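Local coordinates for ParB domain protein nuclease (Sulfolobus solfataricus, PDB 5K5D) that probably takes part in archaeal DNA segregation as a ParB-N-type partition protein, possibly with nuclease activity, at residues B[108-120]-B[177-191]. The protein carries 4 engineered substitutions. Residues are numbered along the deposited sequence; the frame is centred on the assembly and turned at random.
Sequences DKNERLALFQKIA and LKELDKENKALSESD
Phe116 of helix 109-128 packs against the last turn of helix 170-180 and the loop that leads from it to helix 189-201, meeting Leu177, Leu180 and Leu187 in a buried, mainly helical part of this ParB-N-type protein. With CG anti to the backbone N (chi1 -153°), the ring is placed against helix 170-180 and Leu187. Leu177 lays CD2 over one face, offset toward the rim, in a CH-pi contact 4.0 Å from the Phe116 ring centroid, while Trp98 also stacks with the ring. At the edge, Leu180 CB lies in the ring plane, 3.7 Å from Phe116 CE1. Leu187 CD1 comes up to Phe116 CD2 at 3.4 Å and also rests on Leu113 CD2, so one methyl packs against both side chains. Replacing Phe116 with an alanine would probably open a gap among the three leucines and leave Leu177 CD2 without the ring face it rests on. Farther along the helix, Ile119 CG2 packs against Leu180 CD1. The loop itself is held by Asp181, whose carboxylate accepts from the backbone N of both Ala186 and Leu187 and is salt-bridged to Lys192. Near the start of helix 109-128, Lys109, its chain bent at chi4, extends NZ to Asp191 OD1 in a 2.8 Å salt bridge. Arg112 NH1 donates to Ala186 O at 3.2 Å, the oxygen lying in the guanidinium plane and using a lone pair in the carbonyl plane.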
ATOM      1  N   ASP B 108      -7.739   8.165   1.934  1.00 48.48           N
ATOM      2  CA  ASP B 108      -8.836   7.571   1.172  1.00 50.48           C
ATOM      3  C   ASP B 108      -8.576   6.089   0.899  1.00 48.83           C
ATOM      4  O   ASP B 108      -7.496   5.579   1.194  1.00 51.40           O
ATOM      5  CB  ASP B 108      -9.049   8.329  -0.140  1.00 49.14           C
ATOM      6  CG  ASP B 108      -8.247   7.746  -1.287  1.00 46.69           C
ATOM      7  OD1 ASP B 108      -7.657   6.659  -1.106  1.00 45.79           O
ATOM      8  OD2 ASP B 108      -8.207   8.374  -2.365  1.00 20.00           O
ATOM      9  N   LYS B 109      -9.570   5.399   0.349  1.00 47.34           N
ATOM     10  CA  LYS B 109      -9.479   3.953   0.158  1.00 56.63           C
ATOM     11  C   LYS B 109      -8.329   3.567  -0.778  1.00 56.23           C
ATOM     12  O   LYS B 109      -7.707   2.518  -0.609  1.00 53.24           O
ATOM     13  CB  LYS B 109     -10.812   3.399  -0.363  1.00 62.89           C
ATOM     14  CG  LYS B 109     -10.965   1.885  -0.257  1.00 67.59           C
ATOM     15  CD  LYS B 109     -12.371   1.451  -0.653  1.00 67.60           C
ATOM     16  CE  LYS B 109     -12.569  -0.047  -0.480  1.00 65.99           C
ATOM     17  NZ  LYS B 109     -11.534  -0.824  -1.211  1.00 64.76           N
ATOM     18  N   ASN B 110      -8.046   4.429  -1.751  1.00 51.27           N
ATOM     19  CA  ASN B 110      -7.023   4.157  -2.759  1.00 43.70           C
ATOM     20  C   ASN B 110      -5.599   4.413  -2.275  1.00 45.79           C
ATOM     21  O   ASN B 110      -4.645   3.815  -2.772  1.00 43.22           O
ATOM     22  CB  ASN B 110      -7.292   4.970  -4.027  1.00 43.97           C
ATOM     23  CG  ASN B 110      -8.501   4.470  -4.793  1.00 47.37           C
ATOM     24  OD1 ASN B 110      -9.640   4.768  -4.439  1.00 54.19           O
ATOM     25  ND2 ASN B 110      -8.257   3.703  -5.851  1.00 37.15           N
ATOM     26  N   GLU B 111      -5.461   5.310  -1.309  1.00 42.99           N
ATOM     27  CA  GLU B 111      -4.155   5.645  -0.770  1.00 42.06           C
ATOM     28  C   GLU B 111      -3.708   4.582   0.224  1.00 48.10           C
ATOM     29  O   GLU B 111      -2.517   4.293   0.340  1.00 56.11           O
ATOM     30  CB  GLU B 111      -4.188   7.025  -0.106  1.00 38.22           C
ATOM     31  CG  GLU B 111      -4.399   8.164  -1.081  1.00 40.11           C
ATOM     32  CD  GLU B 111      -4.844   9.449  -0.403  1.00 40.91           C
ATOM     33  OE1 GLU B 111      -4.688  10.531  -1.013  1.00 41.58           O
ATOM     34  OE2 GLU B 111      -5.353   9.378   0.734  1.00 36.70           O
ATOM     35  N   ARG B 112      -4.663   4.000   0.941  1.00 44.37           N
ATOM     36  CA  ARG B 112      -4.341   2.947   1.898  1.00 52.72           C
ATOM     37  C   ARG B 112      -4.060   1.628   1.181  1.00 50.60           C
ATOM     38  O   ARG B 112      -3.229   0.838   1.623  1.00 48.82           O
ATOM     39  CB  ARG B 112      -5.460   2.770   2.924  1.00 57.48           C
ATOM     40  CG  ARG B 112      -6.728   2.160   2.372  1.00 69.05           C
ATOM     41  CD  ARG B 112      -7.688   1.808   3.498  1.00 80.01           C
ATOM     42  NE  ARG B 112      -7.969   2.958   4.353  1.00 84.78           N
ATOM     43  CZ  ARG B 112      -8.753   2.913   5.423  1.00 86.51           C
ATOM     44  NH1 ARG B 112      -9.335   1.773   5.772  1.00 89.06           N
ATOM     45  NH2 ARG B 112      -8.953   4.007   6.146  1.00 85.43           N
ATOM     46  N   LEU B 113      -4.761   1.400   0.075  1.00 46.70           N
ATOM     47  CA  LEU B 113      -4.520   0.231  -0.758  1.00 40.27           C
ATOM     48  C   LEU B 113      -3.107   0.276  -1.331  1.00 34.64           C
ATOM     49  O   LEU B 113      -2.414  -0.736  -1.384  1.00 37.16           O
ATOM     50  CB  LEU B 113      -5.544   0.169  -1.891  1.00 49.32           C
ATOM     51  CG  LEU B 113      -6.824  -0.623  -1.629  1.00 54.63           C
ATOM     52  CD1 LEU B 113      -7.896  -0.309  -2.674  1.00 51.71           C
ATOM     53  CD2 LEU B 113      -6.519  -2.112  -1.588  1.00 50.27           C
ATOM     54  N   ALA B 114      -2.687   1.459  -1.762  1.00 34.32           N
ATOM     55  CA  ALA B 114      -1.347   1.644  -2.295  1.00 39.50           C
ATOM     56  C   ALA B 114      -0.306   1.395  -1.212  1.00 37.05           C
ATOM     57  O   ALA B 114       0.751   0.826  -1.479  1.00 37.99           O
ATOM     58  CB  ALA B 114      -1.189   3.043  -2.887  1.00 33.10           C
ATOM     59  N   LEU B 115      -0.612   1.819   0.009  1.00 33.32           N
ATOM     60  CA  LEU B 115       0.266   1.550   1.141  1.00 35.61           C
ATOM     61  C   LEU B 115       0.260   0.058   1.449  1.00 35.95           C
ATOM     62  O   LEU B 115       1.305  -0.545   1.688  1.00 35.76           O
ATOM     63  CB  LEU B 115      -0.179   2.342   2.372  1.00 30.72           C
ATOM     64  CG  LEU B 115       0.513   2.023   3.703  1.00 32.54           C
ATOM     65  CD1 LEU B 115       2.015   2.238   3.623  1.00 25.73           C
ATOM     66  CD2 LEU B 115      -0.085   2.861   4.824  1.00 39.28           C
ATOM     67  N   PHE B 116      -0.931  -0.529   1.429  1.00 39.95           N
ATOM     68  CA  PHE B 116      -1.097  -1.941   1.728  1.00 34.13           C
ATOM     69  C   PHE B 116      -0.223  -2.793   0.817  1.00 37.23           C
ATOM     70  O   PHE B 116       0.504  -3.670   1.284  1.00 30.91           O
ATOM     71  CB  PHE B 116      -2.560  -2.348   1.573  1.00 31.08           C
ATOM     72  CG  PHE B 116      -2.951  -3.518   2.421  1.00 41.46           C
ATOM     73  CD1 PHE B 116      -2.076  -4.020   3.373  1.00 35.48           C
ATOM     74  CD2 PHE B 116      -4.191  -4.121   2.270  1.00 45.55           C
ATOM     75  CE1 PHE B 116      -2.430  -5.098   4.159  1.00 38.71           C
ATOM     76  CE2 PHE B 116      -4.553  -5.203   3.057  1.00 45.65           C
ATOM     77  CZ  PHE B 116      -3.672  -5.691   4.002  1.00 45.47           C
ATOM     78  N   GLN B 117      -0.298  -2.530  -0.484  1.00 36.10           N
ATOM     79  CA  GLN B 117       0.537  -3.240  -1.443  1.00 40.65           C
ATOM     80  C   GLN B 117       2.025  -3.008  -1.186  1.00 39.22           C
ATOM     81  O   GLN B 117       2.815  -3.949  -1.221  1.00 33.11           O
ATOM     82  CB  GLN B 117       0.189  -2.848  -2.882  1.00 43.03           C
ATOM     83  CG  GLN B 117       1.118  -3.467  -3.913  1.00 45.68           C
ATOM     84  CD  GLN B 117       0.803  -3.034  -5.328  1.00 55.46           C
ATOM     85  OE1 GLN B 117      -0.324  -2.653  -5.639  1.00 62.74           O
ATOM     86  NE2 GLN B 117       1.807  -3.086  -6.198  1.00 56.50           N
ATOM     87  N   LYS B 118       2.403  -1.755  -0.936  1.00 44.19           N
ATOM     88  CA  LYS B 118       3.804  -1.426  -0.685  1.00 45.17           C
ATOM     89  C   LYS B 118       4.316  -2.239   0.486  1.00 42.76           C
ATOM     90  O   LYS B 118       5.441  -2.733   0.473  1.00 43.04           O
ATOM     91  CB  LYS B 118       3.983   0.061  -0.389  1.00 46.10           C
ATOM     92  CG  LYS B 118       3.991   0.951  -1.608  1.00 45.11           C
ATOM     93  CD  LYS B 118       4.236   2.389  -1.202  1.00 50.57           C
ATOM     94  CE  LYS B 118       3.951   3.346  -2.345  1.00 58.01           C
ATOM     95  NZ  LYS B 118       4.121   4.763  -1.923  1.00 63.84           N
ATOM     96  N   ILE B 119       3.471  -2.375   1.499  1.00 34.50           N
ATOM     97  CA  ILE B 119       3.813  -3.159   2.675  1.00 38.02           C
ATOM     98  C   ILE B 119       3.890  -4.651   2.344  1.00 32.40           C
ATOM     99  O   ILE B 119       4.915  -5.287   2.583  1.00 33.73           O
ATOM    100  CB  ILE B 119       2.813  -2.915   3.826  1.00 35.50           C
ATOM    101  CG1 ILE B 119       2.876  -1.452   4.282  1.00 39.53           C
ATOM    102  CG2 ILE B 119       3.102  -3.839   4.994  1.00 37.04           C
ATOM    103  CD1 ILE B 119       4.226  -1.036   4.856  1.00 34.43           C
ATOM    104  N   ALA B 120       2.821  -5.201   1.776  1.00 28.67           N
ATOM    105  CA  ALA B 120       2.757  -6.639   1.508  1.00 36.56           C
ATOM    106  C   ALA B 120       3.896  -7.121   0.604  1.00 33.45           C
ATOM    107  O   ALA B 120       4.433  -8.212   0.796  1.00 32.44           O
ATOM    108  CB  ALA B 120       1.401  -7.019   0.924  1.00 46.73           C
ATOM    109  N   LEU B 177      -1.750 -10.636   3.254  1.00 50.31           N
ATOM    110  CA  LEU B 177      -2.696  -9.557   3.500  1.00 46.53           C
ATOM    111  C   LEU B 177      -3.496  -9.820   4.764  1.00 54.40           C
ATOM    112  O   LEU B 177      -3.613  -8.948   5.627  1.00 55.76           O
ATOM    113  CB  LEU B 177      -3.656  -9.405   2.323  1.00 45.89           C
ATOM    114  CG  LEU B 177      -3.009  -9.101   0.977  1.00 47.90           C
ATOM    115  CD1 LEU B 177      -4.071  -8.985  -0.114  1.00 38.64           C
ATOM    116  CD2 LEU B 177      -2.181  -7.834   1.083  1.00 45.42           C
ATOM    117  N   LYS B 178      -4.054 -11.024   4.864  1.00 52.18           N
ATOM    118  CA  LYS B 178      -4.867 -11.383   6.018  1.00 48.59           C
ATOM    119  C   LYS B 178      -4.084 -11.205   7.313  1.00 47.85           C
ATOM    120  O   LYS B 178      -4.591 -10.640   8.280  1.00 52.88           O
ATOM    121  CB  LYS B 178      -5.411 -12.810   5.893  1.00 51.83           C
ATOM    122  CG  LYS B 178      -6.562 -12.945   4.907  1.00 54.58           C
ATOM    123  CD  LYS B 178      -7.215 -14.319   4.983  1.00 59.14           C
ATOM    124  CE  LYS B 178      -6.215 -15.429   4.678  1.00 65.85           C
ATOM    125  NZ  LYS B 178      -6.855 -16.778   4.641  1.00 60.31           N
ATOM    126  N   GLU B 179      -2.839 -11.670   7.321  1.00 47.58           N
ATOM    127  CA  GLU B 179      -1.980 -11.530   8.493  1.00 53.36           C
ATOM    128  C   GLU B 179      -1.861 -10.076   8.942  1.00 54.29           C
ATOM    129  O   GLU B 179      -1.819  -9.790  10.138  1.00 52.91           O
ATOM    130  CB  GLU B 179      -0.590 -12.098   8.206  1.00 57.59           C
ATOM    131  CG  GLU B 179      -0.580 -13.592   7.937  1.00 64.81           C
ATOM    132  CD  GLU B 179       0.761 -14.079   7.430  1.00 70.83           C
ATOM    133  OE1 GLU B 179       1.591 -13.229   7.042  1.00 72.43           O
ATOM    134  OE2 GLU B 179       0.985 -15.307   7.417  1.00 73.61           O
ATOM    135  N   LEU B 180      -1.808  -9.166   7.972  1.00 54.23           N
ATOM    136  CA  LEU B 180      -1.629  -7.742   8.239  1.00 46.42           C
ATOM    137  C   LEU B 180      -2.926  -7.042   8.630  1.00 47.64           C
ATOM    138  O   LEU B 180      -2.907  -5.902   9.098  1.00 46.95           O
ATOM    139  CB  LEU B 180      -1.042  -7.054   7.010  1.00 45.26           C
ATOM    140  CG  LEU B 180       0.434  -7.309   6.723  1.00 45.37           C
ATOM    141  CD1 LEU B 180       0.811  -6.739   5.362  1.00 40.74           C
ATOM    142  CD2 LEU B 180       1.288  -6.701   7.827  1.00 42.94           C
ATOM    143  N   ASP B 181      -4.048  -7.723   8.431  1.00 49.04           N
ATOM    144  CA  ASP B 181      -5.357  -7.132   8.672  1.00 49.82           C
ATOM    145  C   ASP B 181      -6.377  -8.229   8.960  1.00 54.87           C
ATOM    146  O   ASP B 181      -7.330  -8.417   8.205  1.00 59.68           O
ATOM    147  CB  ASP B 181      -5.789  -6.311   7.454  1.00 46.04           C
ATOM    148  CG  ASP B 181      -7.127  -5.621   7.652  1.00 49.25           C
ATOM    149  OD1 ASP B 181      -7.384  -5.110   8.764  1.00 54.36           O
ATOM    150  OD2 ASP B 181      -7.923  -5.594   6.691  1.00 44.34           O
ATOM    151  N   LYS B 182      -6.173  -8.952  10.054  1.00 55.12           N
ATOM    152  CA  LYS B 182      -7.024 -10.091  10.382  1.00 60.16           C
ATOM    153  C   LYS B 182      -8.447  -9.671  10.739  1.00 67.25           C
ATOM    154  O   LYS B 182      -9.415 -10.299  10.313  1.00 64.89           O
ATOM    155  CB  LYS B 182      -6.408 -10.907  11.519  1.00 62.87           C
ATOM    156  CG  LYS B 182      -4.996 -11.383  11.228  1.00 66.25           C
ATOM    157  CD  LYS B 182      -4.432 -12.238  12.350  1.00 71.10           C
ATOM    158  CE  LYS B 182      -3.002 -12.657  12.044  1.00 73.20           C
ATOM    159  NZ  LYS B 182      -2.432 -13.536  13.100  1.00 77.55           N
ATOM    160  N   GLU B 183      -8.567  -8.601  11.518  1.00 74.37           N
ATOM    161  CA  GLU B 183      -9.868  -8.124  11.975  1.00 75.98           C
ATOM    162  C   GLU B 183     -10.585  -7.302  10.906  1.00 70.27           C
ATOM    163  O   GLU B 183     -11.591  -6.649  11.181  1.00 68.46           O
ATOM    164  CB  GLU B 183      -9.712  -7.319  13.267  1.00 80.87           C
ATOM    165  CG  GLU B 183      -9.224  -8.153  14.444  1.00 86.00           C
ATOM    166  CD  GLU B 183      -8.685  -7.311  15.583  1.00 93.81           C
ATOM    167  OE1 GLU B 183      -8.061  -6.263  15.305  1.00 98.67           O
ATOM    168  OE2 GLU B 183      -8.884  -7.697  16.757  1.00 90.87           O
ATOM    169  N   ASN B 184     -10.061  -7.345   9.685  1.00 65.41           N
ATOM    170  CA  ASN B 184     -10.680  -6.659   8.555  1.00 61.76           C
ATOM    171  C   ASN B 184     -10.989  -5.185   8.814  1.00 58.89           C
ATOM    172  O   ASN B 184     -11.947  -4.640   8.268  1.00 58.17           O
ATOM    173  CB  ASN B 184     -11.960  -7.383   8.127  1.00 62.28           C
ATOM    174  CG  ASN B 184     -11.685  -8.747   7.524  1.00 59.79           C
ATOM    175  OD1 ASN B 184     -11.290  -8.854   6.363  1.00 54.26           O
ATOM    176  ND2 ASN B 184     -11.905  -9.797   8.308  1.00 56.91           N
ATOM    177  N   LYS B 185     -10.176  -4.537   9.641  1.00 55.85           N
ATOM    178  CA  LYS B 185     -10.403  -3.133   9.959  1.00 57.60           C
ATOM    179  C   LYS B 185      -9.911  -2.201   8.849  1.00 61.64           C
ATOM    180  O   LYS B 185     -10.304  -1.037   8.786  1.00 65.83           O
ATOM    181  CB  LYS B 185      -9.755  -2.772  11.298  1.00 55.30           C
ATOM    182  CG  LYS B 185     -10.444  -3.397  12.504  1.00 59.75           C
ATOM    183  CD  LYS B 185      -9.687  -3.106  13.791  1.00 66.45           C
ATOM    184  CE  LYS B 185     -10.530  -3.434  15.013  1.00 69.29           C
ATOM    185  NZ  LYS B 185     -11.726  -2.546  15.115  1.00 65.26           N
ATOM    186  N   ALA B 186      -9.055  -2.720   7.973  1.00 56.81           N
ATOM    187  CA  ALA B 186      -8.507  -1.932   6.876  1.00 53.53           C
ATOM    188  C   ALA B 186      -9.235  -2.220   5.565  1.00 57.88           C
ATOM    189  O   ALA B 186      -9.529  -1.310   4.788  1.00 54.89           O
ATOM    190  CB  ALA B 186      -7.026  -2.207   6.727  1.00 49.22           C
ATOM    191  N   LEU B 187      -9.515  -3.496   5.325  1.00 62.02           N
ATOM    192  CA  LEU B 187     -10.234  -3.921   4.133  1.00 63.37           C
ATOM    193  C   LEU B 187     -11.137  -5.097   4.452  1.00 63.43           C
ATOM    194  O   LEU B 187     -11.153  -5.591   5.578  1.00 67.61           O
ATOM    195  CB  LEU B 187      -9.259  -4.315   3.025  1.00 66.25           C
ATOM    196  CG  LEU B 187      -8.433  -3.198   2.392  1.00 64.88           C
ATOM    197  CD1 LEU B 187      -7.476  -3.783   1.369  1.00 63.83           C
ATOM    198  CD2 LEU B 187      -9.339  -2.158   1.752  1.00 66.10           C
ATOM    199  N   SER B 188     -11.885  -5.548   3.453  1.00 61.45           N
ATOM    200  CA  SER B 188     -12.797  -6.665   3.632  1.00 61.67           C
ATOM    201  C   SER B 188     -12.172  -7.945   3.106  1.00 65.81           C
ATOM    202  O   SER B 188     -11.120  -7.917   2.469  1.00 65.17           O
ATOM    203  CB  SER B 188     -14.119  -6.398   2.912  1.00 63.99           C
ATOM    204  OG  SER B 188     -13.945  -6.393   1.505  1.00 60.84           O
ATOM    205  N   GLU B 189     -12.826  -9.067   3.378  1.00 74.13           N
ATOM    206  CA  GLU B 189     -12.341 -10.359   2.924  1.00 79.53           C
ATOM    207  C   GLU B 189     -12.206 -10.362   1.402  1.00 80.12           C
ATOM    208  O   GLU B 189     -11.149 -10.697   0.867  1.00 83.58           O
ATOM    209  CB  GLU B 189     -13.292 -11.468   3.379  1.00 87.10           C
ATOM    210  CG  GLU B 189     -12.676 -12.864   3.414  1.00 96.18           C
ATOM    211  CD  GLU B 189     -11.862 -13.118   4.671  1.00101.14           C
ATOM    212  OE1 GLU B 189     -11.120 -14.124   4.702  1.00104.10           O
ATOM    213  OE2 GLU B 189     -11.967 -12.322   5.629  1.00 99.88           O
ATOM    214  N   SER B 190     -13.275  -9.971   0.714  1.00 75.60           N
ATOM    215  CA  SER B 190     -13.318 -10.000  -0.749  1.00 70.06           C
ATOM    216  C   SER B 190     -12.396  -8.959  -1.377  1.00 60.85           C
ATOM    217  O   SER B 190     -11.825  -9.186  -2.444  1.00 57.38           O
ATOM    218  CB  SER B 190     -14.749  -9.793  -1.248  1.00 75.61           C
ATOM    219  OG  SER B 190     -15.217  -8.496  -0.919  1.00 79.58           O
ATOM    220  N   ASP B 191     -12.262  -7.814  -0.714  1.00 54.22           N
ATOM    221  CA  ASP B 191     -11.330  -6.780  -1.149  1.00 54.36           C
ATOM    222  C   ASP B 191      -9.878  -7.267  -1.122  1.00 50.03           C
ATOM    223  O   ASP B 191      -9.094  -6.934  -2.005  1.00 47.74           O
ATOM    224  CB  ASP B 191     -11.482  -5.518  -0.295  1.00 61.08           C
ATOM    225  CG  ASP B 191     -12.455  -4.519  -0.897  1.00 67.10           C
ATOM    226  OD1 ASP B 191     -12.427  -3.340  -0.484  1.00 68.52           O
ATOM    227  OD2 ASP B 191     -13.240  -4.908  -1.791  1.00 65.43           O
TER